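Local structure of oxidoreductase (Corynebacterium diphtheriae, 3K1Y) at residues A[32-37]-A[122-127]; A[61-66]-A[104-109]. The protein probably acts as an FMN-containing oxidoreductase of the NADPH-dependent FMN reductase family, built on a flavodoxin-like fold and forming a four-chain assembly. All blocks are in the same frame, centred on the assembly; numbering follows the deposited sequence.

Contact 1 (A[32-37]-A[122-127]); sequences DSISEA and IIAATA
Ile34, on the helix, meets Ile122 and Ala124, on the strand; no flat group takes part, and the whole contact is methyl against methyl. The evidence is two approaches. Ile34 CD1 lies 3.5 Å from Ala124 CB, a close fit, while the other branch of the same isoleucine, CG2, stands 4.0 Å from Ile122 CD1. The torsions explain this division of labour: Ile34 has CG1 opposite its carbonyl carbon and beside the backbone N (chi1 -60°), and an extended chi2 of -172° carries CD1 straight out to the small alanine. Ile122 is likewise extended, and the two isoleucines slide past one another in opposite directions. No hydrogen bond joins the segments, and their nearest CA atoms, those of Ile34 and Ile122, are 8.7 Å apart, so side chains alone bridge helix and sheet. All three residues are buried, although only 119 Å² is buried between the segments, both sides summed. Along the strand the side chains alternate: Ile122 and Ala124 face helix 26-44, whereas Ile123 turns to the other side of the sheet and packs on helix 135-146. This is the layered alpha/beta/alpha packing of a flavodoxin-like fold. Strand 120-127 runs between strands 88-94 and 150-159; Ile34 also rests on Val90 of the former, while helix 165-188 packs beside helix 26-44, receiving Ala37 on Ile175 and Ala179, and Ile122 on Ala178 and Leu182.

Contact 2 (A[61-66]-A[104-109]); sequences PDLMTA and FKMFFD
Met64 and Met106, both selenomethionines, cross at about a right angle, and Met64 CG to Met106 SE, at 3.6 Å, is the closest approach of the contact, although Met64 is poorly ordered and the distance deserves less weight. Beside them Leu63 and Phe107 pack at an ordinary distance, Leu63 CD1 lying 4.0 Å from Phe107 CD1. With CG anti to the backbone N (chi1 180°) the ring is swung beside the carbonyl carbon, and Leu63 meets it at the CD1 edge, near the ring plane. Between the two pairs the fit is looser: Leu63 CG and Met106 CG are 4.5 Å apart. All four touching residues are buried. The more open side belongs to partly exposed Thr65, whose OG1 donates back to Pro61 O at 2.8 Å. The other flank is closed by the second subunit: buried Lys105 NZ forms a salt bridge with Asp109 OD1 (2.7 Å), using its syn lone pair, and also bonds to the carbonyls of Phe96 and Tyr100 of that subunit, while partly exposed Asp109 takes the backbone N of its Gly102. Met64 and Met106 each pack on their counterparts there, consistent with a nearby twofold axis. The chemistry implies a divided role: non-directional apolar packing joins segment 61-66 to helix 102-110, while directional polar bonds tie that helix to the neighbouring subunit.

Both contacts are buried and apolar, but they occupy different places. The centre of contact 1 is about 7 Å from the centre of the chain, in the core; that of contact 2 is about 16 Å from it, against the second subunit. The two centres are about 21 Å apart, and the contacts do not touch. No element is shared, though helix 102-110 of contact 2 is followed in the chain by strand 120-127 of contact 1, the next regular element. Isoleucine and alanine side chains are what meets between helix and sheet; in contact 2, which buries more surface, a leucine, methionine side chains (present as selenomethionine) and a phenylalanine ring meet, with charged groups alongside that bond across the subunit boundary.

Contact 1 (A[32-37]-A[122-127])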
loop_
_atom_site.group_PDB
_atom_site.type_symbol
_atom_site.label_atom_id
_atom_site.label_comp_id
_atom_site.label_asym_id
_atom_site.label_seq_id
_atom_site.Cartn_x
_atom_site.Cartn_y
_atom_site.Cartn_z
ATOM N N ASP A 32 12.220 3.621 -23.015
ATOM C CA ASP A 32 12.944 3.196 -24.211
ATOM C C ASP A 32 13.986 2.140 -23.863
ATOM O O ASP A 32 14.169 1.176 -24.612
ATOM C CB ASP A 32 13.630 4.386 -24.900
ATOM C CG ASP A 32 12.634 5.355 -25.512
ATOM O OD1 ASP A 32 11.495 4.930 -25.793
ATOM O OD2 ASP A 32 12.996 6.534 -25.727
ATOM N N SER A 33 14.668 2.315 -22.736
ATOM C CA SER A 33 15.666 1.338 -22.332
ATOM C C SER A 33 14.975 0.012 -22.128
ATOM O O SER A 33 15.476 -1.035 -22.543
ATOM C CB SER A 33 16.353 1.751 -21.031
ATOM O OG SER A 33 17.317 2.759 -21.273
ATOM N N ILE A 34 13.805 0.055 -21.502
ATOM C CA ILE A 34 13.075 -1.173 -21.246
ATOM C C ILE A 34 12.642 -1.861 -22.538
ATOM O O ILE A 34 12.899 -3.049 -22.713
ATOM C CB ILE A 34 11.840 -0.929 -20.336
ATOM C CG1 ILE A 34 12.290 -0.354 -18.991
ATOM C CG2 ILE A 34 11.098 -2.249 -20.097
ATOM C CD1 ILE A 34 11.198 -0.258 -17.949
ATOM N N SER A 35 12.013 -1.132 -23.456
ATOM C CA SER A 35 11.563 -1.769 -24.694
ATOM C C SER A 35 12.703 -2.217 -25.599
ATOM O O SER A 35 12.536 -3.150 -26.380
ATOM C CB SER A 35 10.590 -0.867 -25.461
ATOM O OG SER A 35 11.046 0.464 -25.508
ATOM N N GLU A 36 13.855 -1.562 -25.497
ATOM C CA GLU A 36 15.019 -1.943 -26.298
ATOM C C GLU A 36 15.523 -3.287 -25.786
ATOM O O GLU A 36 15.822 -4.190 -26.560
ATOM C CB GLU A 36 16.128 -0.897 -26.176
ATOM C CG GLU A 36 16.273 -0.011 -27.407
ATOM C CD GLU A 36 16.280 1.481 -27.078
ATOM O OE1 GLU A 36 17.125 1.925 -26.263
ATOM O OE2 GLU A 36 15.434 2.211 -27.647
ATOM N N ALA A 37 15.606 -3.417 -24.467
ATOM C CA ALA A 37 16.054 -4.659 -23.858
ATOM C C ALA A 37 15.026 -5.762 -24.160
ATOM O O ALA A 37 15.389 -6.916 -24.400
ATOM C CB ALA A 37 16.223 -4.471 -22.351
ATOM N N ILE A 122 5.525 -5.281 -17.475
ATOM C CA ILE A 122 6.625 -4.796 -16.642
ATOM C C ILE A 122 6.188 -3.416 -16.152
ATOM O O ILE A 122 5.804 -2.558 -16.959
ATOM C CB ILE A 122 7.934 -4.569 -17.427
ATOM C CG1 ILE A 122 8.673 -5.885 -17.655
ATOM C CG2 ILE A 122 8.827 -3.579 -16.661
ATOM C CD1 ILE A 122 9.894 -5.732 -18.534
ATOM N N ILE A 123 6.236 -3.198 -14.845
ATOM C CA ILE A 123 5.865 -1.896 -14.308
ATOM C C ILE A 123 7.142 -1.103 -14.005
ATOM O O ILE A 123 8.136 -1.657 -13.528
ATOM C CB ILE A 123 4.981 -2.042 -13.049
ATOM C CG1 ILE A 123 5.649 -2.959 -12.031
ATOM C CG2 ILE A 123 3.608 -2.612 -13.447
ATOM C CD1 ILE A 123 4.887 -3.055 -10.730
ATOM N N ALA A 124 7.131 0.184 -14.319
ATOM C CA ALA A 124 8.301 1.012 -14.094
ATOM C C ALA A 124 7.995 2.467 -13.719
ATOM O O ALA A 124 6.976 3.041 -14.126
ATOM C CB ALA A 124 9.203 0.965 -15.331
ATOM N N ALA A 125 8.897 3.057 -12.944
ATOM C CA ALA A 125 8.759 4.439 -12.510
ATOM C C ALA A 125 10.137 5.077 -12.415
ATOM O O ALA A 125 11.159 4.392 -12.451
ATOM C CB ALA A 125 8.076 4.496 -11.166
ATOM N N THR A 126 10.164 6.394 -12.295
ATOM C CA THR A 126 11.425 7.099 -12.179
ATOM C C THR A 126 11.293 8.342 -11.315
ATOM O O THR A 126 10.195 8.848 -11.094
ATOM C CB THR A 126 11.960 7.531 -13.560
ATOM O OG1 THR A 126 13.190 8.242 -13.383
ATOM C CG2 THR A 126 10.959 8.446 -14.270
ATOM N N ALA A 127 12.433 8.823 -10.838
ATOM C CA ALA A 127 12.518 10.025 -10.016
ATOM C C ALA A 127 14.004 10.297 -9.817
ATOM O O ALA A 127 14.846 9.609 -10.407
ATOM C CB ALA A 127 11.826 9.811 -8.674
#

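Contact 2 (A[61-66]-A[104-109])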
loop_
_atom_site.group_PDB
_atom_site.type_symbol
_atom_site.label_atom_id
_atom_site.label_comp_id
_atom_site.label_asym_id
_atom_site.label_seq_id
_atom_site.Cartn_x
_atom_site.Cartn_y
_atom_site.Cartn_z
ATOM N N PRO A 61 -5.769 15.910 -24.961
ATOM C CA PRO A 61 -7.106 16.237 -25.470
ATOM C C PRO A 61 -8.002 15.022 -25.730
ATOM O O PRO A 61 -9.201 15.073 -25.468
ATOM C CB PRO A 61 -6.816 17.034 -26.742
ATOM C CG PRO A 61 -5.457 16.554 -27.154
ATOM C CD PRO A 61 -4.723 16.446 -25.846
ATOM N N ASP A 62 -7.436 13.934 -26.241
ATOM C CA ASP A 62 -8.234 12.737 -26.509
ATOM C C ASP A 62 -8.635 12.085 -25.190
ATOM O O ASP A 62 -9.719 11.504 -25.061
ATOM C CB ASP A 62 -7.437 11.726 -27.340
ATOM C CG ASP A 62 -6.697 12.374 -28.495
ATOM O OD1 ASP A 62 -5.770 13.170 -28.227
ATOM O OD2 ASP A 62 -7.041 12.087 -29.665
ATOM N N LEU A 63 -7.745 12.188 -24.211
ATOM C CA LEU A 63 -7.982 11.609 -22.904
ATOM C C LEU A 63 -9.058 12.381 -22.154
ATOM O O LEU A 63 -10.043 11.798 -21.696
ATOM C CB LEU A 63 -6.680 11.601 -22.102
ATOM C CG LEU A 63 -6.204 10.259 -21.538
ATOM C CD1 LEU A 63 -6.375 9.158 -22.568
ATOM C CD2 LEU A 63 -4.749 10.386 -21.127
HETATM N N MSE A 64 -8.881 13.688 -22.031
HETATM C CA MSE A 64 -9.863 14.475 -21.317
HETATM C C MSE A 64 -11.123 14.782 -22.121
HETATM O O MSE A 64 -11.925 15.630 -21.735
HETATM C CB MSE A 64 -9.203 15.732 -20.739
HETATM C CG MSE A 64 -8.564 15.439 -19.362
HETATM SE SE MSE A 64 -7.363 16.629 -18.702
HETATM C CE MSE A 64 -5.844 15.763 -18.949
ATOM N N THR A 65 -11.286 14.084 -23.246
ATOM C CA THR A 65 -12.496 14.202 -24.062
ATOM C C THR A 65 -13.267 12.942 -23.700
ATOM O O THR A 65 -14.496 12.928 -23.695
ATOM C CB THR A 65 -12.224 14.206 -25.579
ATOM O OG1 THR A 65 -11.923 15.538 -26.003
ATOM C CG2 THR A 65 -13.452 13.731 -26.354
ATOM N N ALA A 66 -12.525 11.883 -23.387
ATOM C CA ALA A 66 -13.126 10.625 -22.977
ATOM C C ALA A 66 -13.567 10.778 -21.513
ATOM O O ALA A 66 -14.200 9.886 -20.945
ATOM C CB ALA A 66 -12.124 9.493 -23.111
ATOM N N PHE A 104 -1.412 9.348 -15.747
ATOM C CA PHE A 104 -1.129 7.942 -15.946
ATOM C C PHE A 104 -2.392 7.204 -15.520
ATOM O O PHE A 104 -2.895 6.333 -16.238
ATOM C CB PHE A 104 0.051 7.538 -15.056
ATOM C CG PHE A 104 0.362 6.061 -15.058
ATOM C CD1 PHE A 104 1.233 5.522 -15.999
ATOM C CD2 PHE A 104 -0.166 5.221 -14.070
ATOM C CE1 PHE A 104 1.587 4.168 -15.958
ATOM C CE2 PHE A 104 0.176 3.872 -14.018
ATOM C CZ PHE A 104 1.062 3.341 -14.966
ATOM N N LYS A 105 -2.913 7.572 -14.353
ATOM C CA LYS A 105 -4.107 6.922 -13.822
ATOM C C LYS A 105 -5.309 7.112 -14.737
ATOM O O LYS A 105 -6.093 6.181 -14.953
ATOM C CB LYS A 105 -4.437 7.458 -12.424
ATOM C CG LYS A 105 -5.627 6.767 -11.744
ATOM C CD LYS A 105 -5.420 5.248 -11.682
ATOM C CE LYS A 105 -6.287 4.592 -10.609
ATOM N NZ LYS A 105 -7.748 4.833 -10.768
HETATM N N MSE A 106 -5.452 8.314 -15.275
HETATM C CA MSE A 106 -6.572 8.610 -16.144
HETATM C C MSE A 106 -6.661 7.630 -17.301
HETATM O O MSE A 106 -7.726 7.082 -17.577
HETATM C CB MSE A 106 -6.453 10.031 -16.673
HETATM C CG MSE A 106 -7.707 10.536 -17.350
HETATM SE SE MSE A 106 -7.524 12.405 -17.732
HETATM C CE MSE A 106 -7.853 13.106 -15.947
ATOM N N PHE A 107 -5.540 7.405 -17.977
ATOM C CA PHE A 107 -5.513 6.485 -19.107
ATOM C C PHE A 107 -6.145 5.155 -18.707
ATOM O O PHE A 107 -7.108 4.702 -19.333
ATOM C CB PHE A 107 -4.076 6.253 -19.588
ATOM C CG PHE A 107 -3.971 5.297 -20.756
ATOM C CD1 PHE A 107 -4.375 5.684 -22.033
ATOM C CD2 PHE A 107 -3.482 4.004 -20.572
ATOM C CE1 PHE A 107 -4.289 4.794 -23.115
ATOM C CE2 PHE A 107 -3.393 3.110 -21.640
ATOM C CZ PHE A 107 -3.799 3.510 -22.918
ATOM N N PHE A 108 -5.611 4.533 -17.662
ATOM C CA PHE A 108 -6.157 3.264 -17.204
ATOM C C PHE A 108 -7.643 3.360 -16.883
ATOM O O PHE A 108 -8.411 2.472 -17.255
ATOM C CB PHE A 108 -5.370 2.756 -15.999
ATOM C CG PHE A 108 -4.000 2.286 -16.356
ATOM C CD1 PHE A 108 -3.798 0.991 -16.821
ATOM C CD2 PHE A 108 -2.919 3.165 -16.322
ATOM C CE1 PHE A 108 -2.544 0.576 -17.254
ATOM C CE2 PHE A 108 -1.658 2.761 -16.754
ATOM C CZ PHE A 108 -1.471 1.464 -17.222
ATOM N N ASP A 109 -8.057 4.432 -16.210
ATOM C CA ASP A 109 -9.473 4.595 -15.890
ATOM C C ASP A 109 -10.329 4.479 -17.154
ATOM O O ASP A 109 -11.432 3.935 -17.131
ATOM C CB ASP A 109 -9.749 5.966 -15.257
ATOM C CG ASP A 109 -9.060 6.151 -13.920
ATOM O OD1 ASP A 109 -8.806 5.146 -13.223
ATOM O OD2 ASP A 109 -8.794 7.312 -13.558
#